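Local structure of type III CBASS phage resistance system CD-NTase-associated protein Cap8 (6P8P) at residues A[49-61]-A[69-81]. The protein is a bacterial HORMA-domain protein that probably helps control a cGAS-like nucleotidyltransferase in type III CBASS immunity against bacteriophages. The protein carries 2 engineered substitutions. Residues are numbered along the deposited sequence; the frame is centred on the assembly and turned at random.
With CA (calcium ion), chain E.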
loop_
_atom_site.group_PDB
_atom_site.type_symbol
_atom_site.label_atom_id
_atom_site.label_comp_id
_atom_site.label_asym_id
_atom_site.label_seq_id
_atom_site.Cartn_x
_atom_site.Cartn_y
_atom_site.Cartn_z
ATOM N N SER A 49 -4.353 1.174 -0.952
ATOM C CA SER A 49 -4.627 -0.258 -0.944
ATOM C C SER A 49 -5.963 -0.566 -0.291
ATOM O O SER A 49 -6.746 -1.376 -0.803
ATOM C CB SER A 49 -3.498 -0.993 -0.203
ATOM O OG SER A 49 -3.734 -2.402 -0.092
ATOM N N LEU A 50 -6.234 0.082 0.835
ATOM C CA LEU A 50 -7.476 -0.148 1.561
ATOM C C LEU A 50 -8.678 0.366 0.778
ATOM O O LEU A 50 -9.744 -0.248 0.793
ATOM C CB LEU A 50 -7.405 0.536 2.932
ATOM C CG LEU A 50 -6.369 -0.020 3.895
ATOM C CD1 LEU A 50 -6.204 0.925 5.090
ATOM C CD2 LEU A 50 -6.733 -1.416 4.331
ATOM N N ILE A 51 -8.537 1.521 0.131
ATOM C CA ILE A 51 -9.607 2.031 -0.718
ATOM C C ILE A 51 -9.879 1.076 -1.868
ATOM O O ILE A 51 -11.037 0.809 -2.210
ATOM C CB ILE A 51 -9.252 3.442 -1.217
ATOM C CG1 ILE A 51 -9.269 4.405 -0.043
ATOM C CG2 ILE A 51 -10.195 3.871 -2.319
ATOM C CD1 ILE A 51 -8.586 5.736 -0.338
ATOM N N ALA A 52 -8.825 0.546 -2.484
ATOM C CA ALA A 52 -9.018 -0.394 -3.580
ATOM C C ALA A 52 -9.763 -1.639 -3.116
ATOM O O ALA A 52 -10.447 -2.288 -3.915
ATOM C CB ALA A 52 -7.655 -0.771 -4.197
ATOM N N ASP A 53 -9.621 -2.010 -1.850
ATOM C CA ASP A 53 -10.356 -3.122 -1.261
ATOM C C ASP A 53 -11.726 -2.712 -0.733
ATOM O O ASP A 53 -12.411 -3.547 -0.131
ATOM C CB ASP A 53 -9.512 -3.763 -0.156
ATOM C CG ASP A 53 -8.324 -4.593 -0.738
ATOM O OD1 ASP A 53 -8.492 -5.181 -1.825
ATOM O OD2 ASP A 53 -7.236 -4.651 -0.114
ATOM N N GLN A 54 -12.132 -1.459 -0.974
ATOM C CA GLN A 54 -13.446 -0.907 -0.578
ATOM C C GLN A 54 -13.642 -0.905 0.927
ATOM O O GLN A 54 -14.782 -0.903 1.431
ATOM C CB GLN A 54 -14.611 -1.639 -1.259
ATOM C CG GLN A 54 -14.525 -1.625 -2.772
ATOM C CD GLN A 54 -15.819 -1.989 -3.465
ATOM O OE1 GLN A 54 -16.830 -2.283 -2.830
ATOM N NE2 GLN A 54 -15.793 -1.948 -4.769
ATOM N N ALA A 55 -12.540 -0.818 1.665
ATOM C CA ALA A 55 -12.660 -0.790 3.116
ATOM C C ALA A 55 -13.518 0.366 3.601
ATOM O O ALA A 55 -14.255 0.166 4.583
ATOM C CB ALA A 55 -11.281 -0.746 3.775
ATOM N N PRO A 56 -13.473 1.576 3.007
ATOM C CA PRO A 56 -14.307 2.663 3.538
ATOM C C PRO A 56 -15.731 2.706 2.985
ATOM O O PRO A 56 -16.397 3.739 3.099
ATOM C CB PRO A 56 -13.537 3.932 3.156
ATOM C CG PRO A 56 -12.193 3.476 2.596
ATOM C CD PRO A 56 -12.427 2.064 2.082
ATOM N N LYS A 57 -16.214 1.622 2.381
ATOM C CA LYS A 57 -17.575 1.649 1.863
ATOM C C LYS A 57 -18.589 1.718 3.002
ATOM O O LYS A 57 -19.576 2.470 2.926
ATOM C CB LYS A 57 -17.842 0.420 0.994
ATOM C CG LYS A 57 -19.256 0.408 0.398
ATOM C CD LYS A 57 -19.550 -0.849 -0.401
ATOM C CE LYS A 57 -21.046 -0.905 -0.739
ATOM N NZ LYS A 57 -21.403 -1.966 -1.713
ATOM N N SER A 58 -18.404 0.886 4.031
ATOM C CA SER A 58 -19.374 0.781 5.114
ATOM C C SER A 58 -18.793 1.100 6.481
ATOM O O SER A 58 -19.513 1.014 7.477
ATOM C CB SER A 58 -20.004 -0.617 5.143
ATOM O OG SER A 58 -20.678 -0.859 3.924
ATOM N N ALA A 59 -17.519 1.464 6.559
ATOM C CA ALA A 59 -16.841 1.796 7.779
ATOM C C ALA A 59 -16.032 3.038 7.407
ATOM O O ALA A 59 -15.241 2.982 6.466
ATOM C CB ALA A 59 -15.928 0.694 8.290
ATOM N N PRO A 60 -16.169 4.143 8.131
ATOM C CA PRO A 60 -15.533 5.391 7.670
ATOM C C PRO A 60 -14.053 5.496 8.024
ATOM O O PRO A 60 -13.569 4.926 8.995
ATOM C CB PRO A 60 -16.349 6.484 8.379
ATOM C CG PRO A 60 -16.820 5.803 9.665
ATOM C CD PRO A 60 -17.067 4.355 9.291
ATOM N N ILE A 61 -13.330 6.228 7.181
ATOM C CA ILE A 61 -12.086 6.866 7.592
ATOM C C ILE A 61 -12.437 7.965 8.586
ATOM O O ILE A 61 -13.321 8.788 8.323
ATOM C CB ILE A 61 -11.351 7.437 6.370
ATOM C CG1 ILE A 61 -10.919 6.315 5.450
ATOM C CG2 ILE A 61 -10.185 8.288 6.856
ATOM C CD1 ILE A 61 -10.597 6.766 4.028
ATOM N N ARG A 69 -15.063 15.824 14.769
ATOM C CA ARG A 69 -14.663 14.570 14.143
ATOM C C ARG A 69 -15.234 14.504 12.742
ATOM O O ARG A 69 -16.343 14.989 12.497
ATOM C CB ARG A 69 -15.179 13.409 14.992
ATOM C CG ARG A 69 -15.137 12.063 14.363
ATOM C CD ARG A 69 -15.601 10.995 15.358
ATOM N NE ARG A 69 -14.832 11.057 16.591
ATOM C CZ ARG A 69 -14.763 10.075 17.484
ATOM N NH1 ARG A 69 -15.425 8.943 17.276
ATOM N NH2 ARG A 69 -14.031 10.225 18.582
ATOM N N THR A 70 -14.453 13.947 11.810
ATOM C CA THR A 70 -14.870 13.824 10.418
ATOM C C THR A 70 -14.904 12.347 10.067
ATOM O O THR A 70 -13.886 11.653 10.207
ATOM C CB THR A 70 -13.917 14.558 9.469
ATOM O OG1 THR A 70 -13.770 15.908 9.885
ATOM C CG2 THR A 70 -14.434 14.516 8.029
ATOM N N ARG A 71 -16.043 11.883 9.567
ATOM C CA ARG A 71 -16.202 10.529 9.052
ATOM C C ARG A 71 -16.225 10.581 7.531
ATOM O O ARG A 71 -17.044 11.308 6.950
ATOM C CB ARG A 71 -17.506 9.912 9.577
ATOM C CG ARG A 71 -17.470 9.571 11.037
ATOM C CD ARG A 71 -18.845 9.095 11.549
ATOM N NE ARG A 71 -18.754 8.658 12.936
ATOM C CZ ARG A 71 -19.796 8.307 13.680
ATOM N NH1 ARG A 71 -21.018 8.343 13.167
ATOM N NH2 ARG A 71 -19.616 7.928 14.936
ATOM N N ILE A 72 -15.345 9.815 6.875
ATOM C CA ILE A 72 -15.284 9.854 5.418
ATOM C C ILE A 72 -15.580 8.474 4.871
ATOM O O ILE A 72 -14.841 7.524 5.143
ATOM C CB ILE A 72 -13.923 10.354 4.903
ATOM C CG1 ILE A 72 -13.585 11.693 5.534
ATOM C CG2 ILE A 72 -13.954 10.453 3.392
ATOM C CD1 ILE A 72 -12.173 12.131 5.399
ATOM N N TYR A 73 -16.633 8.379 4.077
ATOM C CA TYR A 73 -16.993 7.177 3.357
ATOM C C TYR A 73 -16.596 7.307 1.895
ATOM O O TYR A 73 -16.412 8.399 1.370
ATOM C CB TYR A 73 -18.486 6.913 3.433
ATOM C CG TYR A 73 -18.978 6.543 4.813
ATOM C CD1 TYR A 73 -19.400 7.514 5.706
ATOM C CD2 TYR A 73 -19.012 5.213 5.217
ATOM C CE1 TYR A 73 -19.864 7.156 6.982
ATOM C CE2 TYR A 73 -19.475 4.849 6.459
ATOM C CZ TYR A 73 -19.883 5.822 7.342
ATOM O OH TYR A 73 -20.348 5.431 8.578
ATOM N N CYS A 74 -16.462 6.171 1.240
ATOM C CA CYS A 74 -16.216 6.134 -0.194
ATOM C C CYS A 74 -17.324 5.366 -0.890
ATOM O O CYS A 74 -17.801 4.370 -0.358
ATOM C CB CYS A 74 -14.875 5.440 -0.524
ATOM S SG CYS A 74 -13.441 6.429 -0.042
ATOM N N LEU A 75 -17.697 5.826 -2.081
ATOM C CA LEU A 75 -18.651 5.172 -2.962
ATOM C C LEU A 75 -17.912 4.445 -4.077
ATOM O O LEU A 75 -16.903 4.943 -4.587
ATOM C CB LEU A 75 -19.586 6.209 -3.572
ATOM C CG LEU A 75 -20.458 6.993 -2.607
ATOM C CD1 LEU A 75 -21.059 8.155 -3.363
ATOM C CD2 LEU A 75 -21.520 6.094 -2.027
ATOM N N PHE A 76 -18.449 3.297 -4.495
ATOM C CA PHE A 76 -17.821 2.477 -5.507
ATOM C C PHE A 76 -18.854 2.060 -6.543
ATOM O O PHE A 76 -20.068 2.173 -6.331
ATOM C CB PHE A 76 -17.160 1.238 -4.867
ATOM C CG PHE A 76 -16.095 1.596 -3.885
ATOM C CD1 PHE A 76 -14.797 1.833 -4.305
ATOM C CD2 PHE A 76 -16.393 1.714 -2.549
ATOM C CE1 PHE A 76 -13.823 2.212 -3.393
ATOM C CE2 PHE A 76 -15.418 2.071 -1.630
ATOM C CZ PHE A 76 -14.116 2.324 -2.068
ATOM N N ASP A 77 -18.337 1.628 -7.686
ATOM C CA ASP A 77 -19.129 0.987 -8.744
ATOM C C ASP A 77 -20.226 1.957 -9.168
ATOM O O ASP A 77 -19.928 3.141 -9.385
ATOM C CB ASP A 77 -19.607 -0.360 -8.218
ATOM C CG ASP A 77 -18.470 -1.215 -7.710
ATOM O OD1 ASP A 77 -17.419 -1.238 -8.388
ATOM O OD2 ASP A 77 -18.622 -1.850 -6.640
ATOM N N GLU A 78 -21.472 1.510 -9.330
ATOM C CA GLU A 78 -22.506 2.388 -9.874
ATOM C C GLU A 78 -22.729 3.608 -8.992
ATOM O O GLU A 78 -23.029 4.700 -9.497
ATOM C CB GLU A 78 -23.802 1.593 -10.049
ATOM C CG GLU A 78 -23.684 0.478 -11.095
ATOM C CD GLU A 78 -24.908 -0.427 -11.170
ATOM O OE1 GLU A 78 -25.790 -0.336 -10.290
ATOM O OE2 GLU A 78 -24.985 -1.237 -12.120
ATOM N N ASP A 79 -22.590 3.447 -7.674
ATOM C CA ASP A 79 -22.759 4.586 -6.775
ATOM C C ASP A 79 -21.725 5.671 -7.060
ATOM O O ASP A 79 -22.022 6.869 -6.965
ATOM C CB ASP A 79 -22.660 4.137 -5.318
ATOM C CG ASP A 79 -23.799 3.234 -4.906
ATOM O OD1 ASP A 79 -24.926 3.445 -5.394
ATOM O OD2 ASP A 79 -23.573 2.317 -4.090
ATOM N N ALA A 80 -20.499 5.272 -7.385
ATOM C CA ALA A 80 -19.468 6.253 -7.704
ATOM C C ALA A 80 -19.732 6.909 -9.048
ATOM O O ALA A 80 -19.520 8.118 -9.208
ATOM C CB ALA A 80 -18.092 5.584 -7.704
ATOM N N ILE A 81 -20.217 6.133 -10.019
ATOM C CA ILE A 81 -20.521 6.685 -11.333
ATOM C C ILE A 81 -21.683 7.664 -11.233
ATOM O O ILE A 81 -21.625 8.775 -11.767
ATOM C CB ILE A 81 -20.828 5.557 -12.334
ATOM C CG1 ILE A 81 -19.648 4.599 -12.449
ATOM C CG2 ILE A 81 -21.169 6.146 -13.695
ATOM C CD1 ILE A 81 -19.935 3.355 -13.279
HETATM CA CA CA E . -6.179 -5.909 -1.879
HETATM O O HOH W 1 -5.732 -3.663 -2.603
HETATM O O HOH W 2 -19.387 -2.291 -4.022
HETATM O O HOH W 3 -20.168 4.180 0.907
HETATM O O HOH W 4 -21.040 -0.254 -4.182
HETATM O O HOH W 5 -21.349 2.718 9.031
HETATM O O HOH W 6 -7.186 -7.655 -0.445
HETATM O O HOH W 7 -4.032 -5.785 -0.748
HETATM O O HOH W 8 -7.529 -6.573 -3.889
#
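F76 carries Q54 on one face of its ring: Q54 CG sits 3.6 Å from the ring centroid, almost on the normal, and the amide beyond it lies nearly parallel to the ring, 9° apart. P56 CD and K57 CB meet the same ring at its edge, while I51 O comes obliquely to within 3.3 Å of F76 CE1. With CG beside the backbone N (chi1 -57°) and the chain then extended, the Q54 amide runs past F76 and ends beside D77, where Q54 NE2 gives a weak hydrogen bond to D77 OD2, 3.4 Å. One water joins Q54 OE1, D77 OD2 and K57 NZ. Y73 takes P60 on one face, CB 3.9 Å from the ring centroid and offset toward the rim, with S58 C at the edge; a second water links Y73 OH to S58 O.

Between the two rings C74 N donates to P56 O from above the carbonyl plane; beyond Y73, I61 and I72 form an antiparallel hydrogen-bonded pair, I72 N to I61 O being 2.7 Å. Q54, with positive phi, closes helix 44-52 in a Schellman motif, next to D53, which binds calcium together with D53 of the second subunit. The chain thus passes from that helix into strand 61-64, the middle strand of the HORMA domain's sheet, alongside strand 69-75; strand 4-10 flanks 69-75 on its other edge, and helix 17-29 packs against I51, I72 and C74.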